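Local structure of protein (alpha-2u-globulin) (Rattus norvegicus, 2A2U) at residues F122-F127 and F133-L138; R48-E53 and E102-N107. The protein probably binds and carries small hydrophobic ligands, as a lipocalin-type lipid-binding protein of the rat that also binds a hyaline droplet inducer. All coordinates share one frame; numbering follows the deposited sequence.

Contact 1. Residues F122-F127 and F133-L138; sequences FHLINF and FQLMVL
F122 to N126 pair with V137 to F133 in antiparallel register, two neighbouring strands of the lipocalin barrel whose axes approach to 4.6 Å. Backbone bonds set the spacing. F122 and V137 exchange two N-H...O bonds, L124 and L135 exchange two more, the one from L124 N to L135 O measuring 2.7 Å, and N126 N reaches F133 O at 2.9 Å. Between them H123 faces M136 and I125 faces Q134 as non-hydrogen-bonded pairs.

One polar side-chain bond crosses the strands diagonally. H123 NE2 donates to Q134 OE1 at 2.7 Å, and the N-H...O angle of 167° makes it nearly straight. The acceptor lies in the imidazole plane; the ring stands almost perpendicular to the amide (81°), and the N-H comes in from above the carbonyl plane, not along a lone pair. A chi1 of 175° swings the H123 imidazole away from its own N and across to the 133-138 strand. M136 CG meets the edge of the same ring, 3.4 Å from H123 CD2.

The sheet face bearing F122, L124 and N126 turns into the barrel, where lipocalins typically hold their ligands, and is packed by carbon contacts. L124 CD2 touches L135 CB at 3.6 Å, while F122 CB rests on V137 CG2. N126 CB sits over one face of the F133 ring, 3.8 Å from its centroid, a CH-pi contact; the amide of N126 turns its ND2 to N107 OD1 and D104 O.

This hairpin, strands 119-128 and 131-140, lies between strand 106-114, bonded to H123, I125 and F127, and strand 36-44, bonded to M136 and L138. Helix 147-158 packs outside on M136 and L138 through F153, and I125 meets P94 of the second subunit.

Contact 2. Residues R48-E53 and E102-N107; sequences REKIEE and EYDGGN
The side chains of K50 and D104 approach from opposite directions and join in a salt bridge: K50 NZ donates to D104 OD2 at 3.1 Å. The backbones remain well apart, 10.2 Å between the CA atoms of K50 and D104, so the long lysine chain does most of the spanning. A bend at chi2 (-72°) redirects that chain, which then runs extended through CD and CE. The ammonium group approaches the carboxylate on the syn lone pair of OD2. D104 OD1 forms a further salt bridge with K128, so two lysines share this carboxylate, which would probably keep it ionised. The two segments bury only 60 Å² between them, so the tie rests on this one ion pair; outside them, K50 packs on F133 and D104 on M57.

Further side-chain bonds lie within each segment. In 48-53, R48 NH1 donates to E52 OE2 at 2.8 Å, a salt bridge that meets the carboxylate of E52, four residues on, on its anti side. In 102-107, N107 ND2 donates to Y103 O at 2.8 Å and also reaches V101 O, while Y103 N bonds G105 O. D104 has positive phi and psi, a left-handed conformation within this turn.

Segment 48-53 belongs to the long first loop of the lipocalin fold, between strands 36-44 and 60-67, and its I51 packs on I168 of strand 167-169 and L135 of strand 131-140. The turn at 102-107 joins strands 99-102 and 106-114 at the same open end of the barrel, so the salt bridge ties two loops at its mouth.

Overall arrangement
From the N terminus, the chain leaves strand 36-44 and enters the loop holding 48-53. It then runs through several strands before the turn at 102-107, where contact 2 closes a long loop of 48 intervening residues. Contact 1 follows in series, without nesting or crossing: 122-127 and 133-138 close a tight hairpin over five residues. The two centres lie about 9 Å apart. G106 N lies 2.8 Å from F127 O, a probable hydrogen bond between adjoining strands 106-114 and 119-128, while K50 CG packs on F133 CZ at 3.7 Å. Contact 1 thus joins consecutive barrel strands, and contact 2 links a loop to a turn beside them.

Contact 1. Residues F122-F127 and F133-L138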
ATOM      1  N   PHE A 122     -18.397  -0.982  16.120  1.00 15.85           N
ATOM      2  CA  PHE A 122     -17.100  -0.345  15.963  1.00 15.85           C
ATOM      3  C   PHE A 122     -17.279   1.141  16.198  1.00 15.85           C
ATOM      4  O   PHE A 122     -18.333   1.700  15.918  1.00 15.85           O
ATOM      5  CB  PHE A 122     -16.567  -0.535  14.543  1.00 12.74           C
ATOM      6  CG  PHE A 122     -16.103  -1.930  14.226  1.00 12.74           C
ATOM      7  CD1 PHE A 122     -14.810  -2.322  14.527  1.00 12.74           C
ATOM      8  CD2 PHE A 122     -16.929  -2.818  13.544  1.00 12.74           C
ATOM      9  CE1 PHE A 122     -14.344  -3.567  14.151  1.00 12.74           C
ATOM     10  CE2 PHE A 122     -16.474  -4.064  13.166  1.00 12.74           C
ATOM     11  CZ  PHE A 122     -15.180  -4.439  13.468  1.00 12.74           C
ATOM     12  N   HIS A 123     -16.241   1.776  16.722  1.00 18.86           N
ATOM     13  CA  HIS A 123     -16.252   3.213  16.951  1.00 18.86           C
ATOM     14  C   HIS A 123     -15.032   3.764  16.222  1.00 18.86           C
ATOM     15  O   HIS A 123     -13.902   3.359  16.490  1.00 18.86           O
ATOM     16  CB  HIS A 123     -16.166   3.534  18.436  1.00 28.28           C
ATOM     17  CG  HIS A 123     -16.048   4.999  18.715  1.00 28.28           C
ATOM     18  ND1 HIS A 123     -14.880   5.579  19.142  1.00 28.28           N
ATOM     19  CD2 HIS A 123     -16.939   6.007  18.561  1.00 28.28           C
ATOM     20  CE1 HIS A 123     -15.045   6.885  19.237  1.00 28.28           C
ATOM     21  NE2 HIS A 123     -16.293   7.170  18.887  1.00 28.28           N
ATOM     22  N   LEU A 124     -15.262   4.695  15.311  1.00 21.89           N
ATOM     23  CA  LEU A 124     -14.186   5.258  14.517  1.00 21.89           C
ATOM     24  C   LEU A 124     -14.088   6.773  14.519  1.00 21.89           C
ATOM     25  O   LEU A 124     -15.098   7.469  14.464  1.00 21.89           O
ATOM     26  CB  LEU A 124     -14.320   4.762  13.068  1.00 11.73           C
ATOM     27  CG  LEU A 124     -13.520   5.445  11.951  1.00 11.73           C
ATOM     28  CD1 LEU A 124     -13.252   4.470  10.845  1.00 11.73           C
ATOM     29  CD2 LEU A 124     -14.237   6.667  11.400  1.00 11.73           C
ATOM     30  N   ILE A 125     -12.854   7.269  14.545  1.00 18.82           N
ATOM     31  CA  ILE A 125     -12.586   8.701  14.481  1.00 18.82           C
ATOM     32  C   ILE A 125     -11.817   8.937  13.183  1.00 18.82           C
ATOM     33  O   ILE A 125     -10.885   8.209  12.868  1.00 18.82           O
ATOM     34  CB  ILE A 125     -11.718   9.197  15.640  1.00 29.01           C
ATOM     35  CG1 ILE A 125     -12.303   8.752  16.970  1.00 29.01           C
ATOM     36  CG2 ILE A 125     -11.663  10.719  15.621  1.00 29.01           C
ATOM     37  CD1 ILE A 125     -11.375   9.011  18.140  1.00 29.01           C
ATOM     38  N   ASN A 126     -12.195   9.964  12.441  1.00 19.82           N
ATOM     39  CA  ASN A 126     -11.533  10.262  11.179  1.00 19.82           C
ATOM     40  C   ASN A 126     -10.808  11.603  11.205  1.00 19.82           C
ATOM     41  O   ASN A 126     -11.274  12.537  11.833  1.00 19.82           O
ATOM     42  CB  ASN A 126     -12.567  10.247  10.053  1.00 19.59           C
ATOM     43  CG  ASN A 126     -12.016  10.760   8.741  1.00 19.59           C
ATOM     44  OD1 ASN A 126     -11.985  11.967   8.507  1.00 19.59           O
ATOM     45  ND2 ASN A 126     -11.605   9.850   7.866  1.00 19.59           N
ATOM     46  N   PHE A 127      -9.633  11.667  10.587  1.00 24.25           N
ATOM     47  CA  PHE A 127      -8.881  12.914  10.507  1.00 24.25           C
ATOM     48  C   PHE A 127      -8.540  13.216   9.060  1.00 24.25           C
ATOM     49  O   PHE A 127      -7.953  12.388   8.366  1.00 24.25           O
ATOM     50  CB  PHE A 127      -7.591  12.863  11.300  1.00 24.64           C
ATOM     51  CG  PHE A 127      -6.730  14.060  11.095  1.00 24.64           C
ATOM     52  CD1 PHE A 127      -6.901  15.197  11.873  1.00 24.64           C
ATOM     53  CD2 PHE A 127      -5.798  14.079  10.064  1.00 24.64           C
ATOM     54  CE1 PHE A 127      -6.159  16.333  11.620  1.00 24.64           C
ATOM     55  CE2 PHE A 127      -5.057  15.202   9.804  1.00 24.64           C
ATOM     56  CZ  PHE A 127      -5.234  16.337  10.578  1.00 24.64           C
ATOM     57  N   PHE A 133     -14.025  13.657  12.927  1.00 25.75           N
ATOM     58  CA  PHE A 133     -15.425  13.307  13.129  1.00 25.75           C
ATOM     59  C   PHE A 133     -15.548  11.870  13.584  1.00 25.75           C
ATOM     60  O   PHE A 133     -14.703  11.035  13.274  1.00 25.75           O
ATOM     61  CB  PHE A 133     -16.305  13.599  11.890  1.00 21.50           C
ATOM     62  CG  PHE A 133     -16.158  12.616  10.754  1.00 21.50           C
ATOM     63  CD1 PHE A 133     -16.860  11.412  10.755  1.00 21.50           C
ATOM     64  CD2 PHE A 133     -15.352  12.913   9.662  1.00 21.50           C
ATOM     65  CE1 PHE A 133     -16.757  10.520   9.686  1.00 21.50           C
ATOM     66  CE2 PHE A 133     -15.243  12.030   8.592  1.00 21.50           C
ATOM     67  CZ  PHE A 133     -15.946  10.834   8.605  1.00 21.50           C
ATOM     68  N   GLN A 134     -16.556  11.617  14.409  1.00 28.08           N
ATOM     69  CA  GLN A 134     -16.825  10.289  14.928  1.00 28.08           C
ATOM     70  C   GLN A 134     -17.756   9.533  13.999  1.00 28.08           C
ATOM     71  O   GLN A 134     -18.584  10.123  13.303  1.00 28.08           O
ATOM     72  CB  GLN A 134     -17.476  10.371  16.301  1.00 44.98           C
ATOM     73  CG  GLN A 134     -16.562  10.795  17.410  1.00 44.98           C
ATOM     74  CD  GLN A 134     -17.222  10.618  18.752  1.00 44.98           C
ATOM     75  OE1 GLN A 134     -17.658   9.522  19.094  1.00 44.98           O
ATOM     76  NE2 GLN A 134     -17.331  11.700  19.512  1.00 44.98           N
ATOM     77  N   LEU A 135     -17.627   8.214  14.024  1.00 19.21           N
ATOM     78  CA  LEU A 135     -18.453   7.322  13.229  1.00 19.21           C
ATOM     79  C   LEU A 135     -18.661   6.047  14.035  1.00 19.21           C
ATOM     80  O   LEU A 135     -17.717   5.527  14.609  1.00 19.21           O
ATOM     81  CB  LEU A 135     -17.760   6.959  11.924  1.00 21.49           C
ATOM     82  CG  LEU A 135     -18.574   5.944  11.131  1.00 21.49           C
ATOM     83  CD1 LEU A 135     -19.753   6.636  10.505  1.00 21.49           C
ATOM     84  CD2 LEU A 135     -17.730   5.337  10.061  1.00 21.49           C
ATOM     85  N   MET A 136     -19.894   5.559  14.097  1.00 20.90           N
ATOM     86  CA  MET A 136     -20.185   4.331  14.821  1.00 20.90           C
ATOM     87  C   MET A 136     -21.004   3.404  13.956  1.00 20.90           C
ATOM     88  O   MET A 136     -21.946   3.830  13.304  1.00 20.90           O
ATOM     89  CB  MET A 136     -20.885   4.624  16.141  1.00 27.96           C
ATOM     90  CG  MET A 136     -19.902   4.941  17.226  1.00 27.96           C
ATOM     91  SD  MET A 136     -20.644   5.259  18.790  1.00 27.96           S
ATOM     92  CE  MET A 136     -21.112   3.638  19.281  1.00 27.96           C
ATOM     93  N   VAL A 137     -20.608   2.143  13.898  1.00 18.57           N
ATOM     94  CA  VAL A 137     -21.333   1.184  13.080  1.00 18.57           C
ATOM     95  C   VAL A 137     -21.668  -0.097  13.813  1.00 18.57           C
ATOM     96  O   VAL A 137     -20.951  -0.520  14.729  1.00 18.57           O
ATOM     97  CB  VAL A 137     -20.550   0.818  11.799  1.00 19.48           C
ATOM     98  CG1 VAL A 137     -20.480   1.997  10.869  1.00 19.48           C
ATOM     99  CG2 VAL A 137     -19.154   0.385  12.154  1.00 19.48           C
ATOM    100  N   LEU A 138     -22.794  -0.683  13.413  1.00 17.40           N
ATOM    101  CA  LEU A 138     -23.265  -1.941  13.965  1.00 17.40           C
ATOM    102  C   LEU A 138     -23.301  -2.931  12.814  1.00 17.40           C
ATOM    103  O   LEU A 138     -23.907  -2.653  11.785  1.00 17.40           O
ATOM    104  CB  LEU A 138     -24.670  -1.786  14.558  1.00  9.55           C
ATOM    105  CG  LEU A 138     -25.390  -3.056  15.016  1.00  9.55           C
ATOM    106  CD1 LEU A 138     -24.590  -3.719  16.110  1.00  9.55           C
ATOM    107  CD2 LEU A 138     -26.777  -2.714  15.516  1.00  9.55           C
TER

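Contact 2. Residues R48-E53 and E102-N107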
ATOM      1  N   ARG A  48     -23.305  13.820   9.308  1.00 34.31           N
ATOM      2  CA  ARG A  48     -24.289  13.116   8.497  1.00 34.31           C
ATOM      3  C   ARG A  48     -24.022  12.988   7.003  1.00 34.31           C
ATOM      4  O   ARG A  48     -24.420  12.000   6.387  1.00 34.31           O
ATOM      5  CB  ARG A  48     -25.655  13.750   8.717  1.00 47.00           C
ATOM      6  CG  ARG A  48     -26.770  12.753   8.878  1.00 47.00           C
ATOM      7  CD  ARG A  48     -28.102  13.462   8.942  1.00 47.00           C
ATOM      8  NE  ARG A  48     -29.190  12.532   9.208  1.00 47.00           N
ATOM      9  CZ  ARG A  48     -29.694  11.686   8.314  1.00 47.00           C
ATOM     10  NH1 ARG A  48     -29.214  11.642   7.076  1.00 47.00           N
ATOM     11  NH2 ARG A  48     -30.681  10.874   8.659  1.00 47.00           N
ATOM     12  N   GLU A  49     -23.368  13.987   6.423  1.00 31.28           N
ATOM     13  CA  GLU A  49     -23.043  14.001   4.995  1.00 31.28           C
ATOM     14  C   GLU A  49     -22.277  12.735   4.581  1.00 31.28           C
ATOM     15  O   GLU A  49     -22.460  12.214   3.479  1.00 31.28           O
ATOM     16  CB  GLU A  49     -22.208  15.251   4.694  1.00155.64           C
ATOM     17  CG  GLU A  49     -21.494  15.261   3.354  1.00155.64           C
ATOM     18  CD  GLU A  49     -20.348  16.254   3.323  1.00155.64           C
ATOM     19  OE1 GLU A  49     -19.560  16.298   4.291  1.00155.64           O
ATOM     20  OE2 GLU A  49     -20.219  16.985   2.321  1.00155.64           O
ATOM     21  N   LYS A  50     -21.442  12.244   5.495  1.00 43.56           N
ATOM     22  CA  LYS A  50     -20.599  11.067   5.299  1.00 43.56           C
ATOM     23  C   LYS A  50     -21.339   9.736   5.235  1.00 43.56           C
ATOM     24  O   LYS A  50     -20.925   8.831   4.511  1.00 43.56           O
ATOM     25  CB  LYS A  50     -19.553  11.003   6.413  1.00 39.35           C
ATOM     26  CG  LYS A  50     -18.616  12.191   6.461  1.00 39.35           C
ATOM     27  CD  LYS A  50     -17.654  12.142   5.304  1.00 39.35           C
ATOM     28  CE  LYS A  50     -16.733  13.340   5.301  1.00 39.35           C
ATOM     29  NZ  LYS A  50     -15.706  13.237   4.226  1.00 39.35           N
ATOM     30  N   ILE A  51     -22.397   9.601   6.031  1.00 30.03           N
ATOM     31  CA  ILE A  51     -23.176   8.371   6.062  1.00 30.03           C
ATOM     32  C   ILE A  51     -24.383   8.390   5.125  1.00 30.03           C
ATOM     33  O   ILE A  51     -25.072   7.385   4.967  1.00 30.03           O
ATOM     34  CB  ILE A  51     -23.638   8.025   7.492  1.00 21.75           C
ATOM     35  CG1 ILE A  51     -24.506   9.141   8.072  1.00 21.75           C
ATOM     36  CG2 ILE A  51     -22.442   7.785   8.379  1.00 21.75           C
ATOM     37  CD1 ILE A  51     -25.143   8.760   9.395  1.00 21.75           C
ATOM     38  N   GLU A  52     -24.626   9.526   4.485  1.00 27.15           N
ATOM     39  CA  GLU A  52     -25.751   9.644   3.563  1.00 27.15           C
ATOM     40  C   GLU A  52     -25.369   9.151   2.185  1.00 27.15           C
ATOM     41  O   GLU A  52     -24.231   8.738   1.969  1.00 27.15           O
ATOM     42  CB  GLU A  52     -26.209  11.089   3.457  1.00 56.74           C
ATOM     43  CG  GLU A  52     -27.077  11.538   4.601  1.00 56.74           C
ATOM     44  CD  GLU A  52     -27.187  13.043   4.692  1.00 56.74           C
ATOM     45  OE1 GLU A  52     -26.856  13.739   3.708  1.00 56.74           O
ATOM     46  OE2 GLU A  52     -27.597  13.542   5.759  1.00 56.74           O
ATOM     47  N   GLU A  53     -26.334   9.181   1.267  1.00 50.31           N
ATOM     48  CA  GLU A  53     -26.136   8.761  -0.120  1.00 50.31           C
ATOM     49  C   GLU A  53     -24.860   9.421  -0.640  1.00 50.31           C
ATOM     50  O   GLU A  53     -24.617  10.607  -0.380  1.00 50.31           O
ATOM     51  CB  GLU A  53     -27.332   9.209  -0.970  1.00227.03           C
ATOM     52  CG  GLU A  53     -27.234   8.891  -2.459  1.00227.03           C
ATOM     53  CD  GLU A  53     -27.723   7.502  -2.814  1.00227.03           C
ATOM     54  OE1 GLU A  53     -28.363   6.841  -1.978  1.00227.03           O
ATOM     55  OE2 GLU A  53     -27.485   7.057  -3.952  1.00227.03           O
ATOM     56  N   GLU A 102      -6.147   3.807   6.418  1.00 18.68           N
ATOM     57  CA  GLU A 102      -6.164   5.015   5.620  1.00 18.68           C
ATOM     58  C   GLU A 102      -7.340   4.904   4.669  1.00 18.68           C
ATOM     59  O   GLU A 102      -7.388   4.013   3.828  1.00 18.68           O
ATOM     60  CB  GLU A 102      -4.848   5.177   4.854  1.00 33.53           C
ATOM     61  CG  GLU A 102      -4.668   6.541   4.182  1.00 33.53           C
ATOM     62  CD  GLU A 102      -4.484   7.694   5.167  1.00 33.53           C
ATOM     63  OE1 GLU A 102      -4.183   7.452   6.353  1.00 33.53           O
ATOM     64  OE2 GLU A 102      -4.625   8.859   4.748  1.00 33.53           O
ATOM     65  N   TYR A 103      -8.323   5.773   4.853  1.00 17.36           N
ATOM     66  CA  TYR A 103      -9.505   5.777   4.002  1.00 17.36           C
ATOM     67  C   TYR A 103     -10.220   7.101   4.161  1.00 17.36           C
ATOM     68  O   TYR A 103     -10.850   7.338   5.186  1.00 17.36           O
ATOM     69  CB  TYR A 103     -10.461   4.640   4.381  1.00  2.00           C
ATOM     70  CG  TYR A 103     -11.733   4.656   3.557  1.00  2.00           C
ATOM     71  CD1 TYR A 103     -11.718   4.265   2.213  1.00  2.00           C
ATOM     72  CD2 TYR A 103     -12.942   5.075   4.103  1.00  2.00           C
ATOM     73  CE1 TYR A 103     -12.877   4.288   1.431  1.00  2.00           C
ATOM     74  CE2 TYR A 103     -14.115   5.105   3.326  1.00  2.00           C
ATOM     75  CZ  TYR A 103     -14.067   4.710   1.994  1.00  2.00           C
ATOM     76  OH  TYR A 103     -15.211   4.735   1.224  1.00  2.00           O
ATOM     77  N   ASP A 104     -10.121   7.961   3.154  1.00 17.32           N
ATOM     78  CA  ASP A 104     -10.761   9.270   3.206  1.00 17.32           C
ATOM     79  C   ASP A 104     -10.202   9.994   4.425  1.00 17.32           C
ATOM     80  O   ASP A 104     -10.944  10.629   5.180  1.00 17.32           O
ATOM     81  CB  ASP A 104     -12.270   9.094   3.335  1.00 37.21           C
ATOM     82  CG  ASP A 104     -13.022  10.372   3.102  1.00 37.21           C
ATOM     83  OD1 ASP A 104     -12.832  10.998   2.050  1.00 37.21           O
ATOM     84  OD2 ASP A 104     -13.821  10.755   3.970  1.00 37.21           O
ATOM     85  N   GLY A 105      -8.892   9.829   4.631  1.00 17.00           N
ATOM     86  CA  GLY A 105      -8.199  10.424   5.759  1.00 17.00           C
ATOM     87  C   GLY A 105      -7.550   9.360   6.630  1.00 17.00           C
ATOM     88  O   GLY A 105      -7.425   8.204   6.222  1.00 17.00           O
ATOM     89  N   GLY A 106      -7.110   9.759   7.819  1.00 19.65           N
ATOM     90  CA  GLY A 106      -6.485   8.824   8.732  1.00 19.65           C
ATOM     91  C   GLY A 106      -7.543   8.395   9.714  1.00 19.65           C
ATOM     92  O   GLY A 106      -8.148   9.242  10.367  1.00 19.65           O
ATOM     93  N   ASN A 107      -7.772   7.091   9.815  1.00 22.48           N
ATOM     94  CA  ASN A 107      -8.796   6.568  10.707  1.00 22.48           C
ATOM     95  C   ASN A 107      -8.268   5.733  11.851  1.00 22.48           C
ATOM     96  O   ASN A 107      -7.411   4.880  11.669  1.00 22.48           O
ATOM     97  CB  ASN A 107      -9.785   5.697   9.931  1.00 15.68           C
ATOM     98  CG  ASN A 107     -10.452   6.431   8.802  1.00 15.68           C
ATOM     99  OD1 ASN A 107     -11.341   7.248   9.023  1.00 15.68           O
ATOM    100  ND2 ASN A 107     -10.057   6.111   7.573  1.00 15.68           N
TER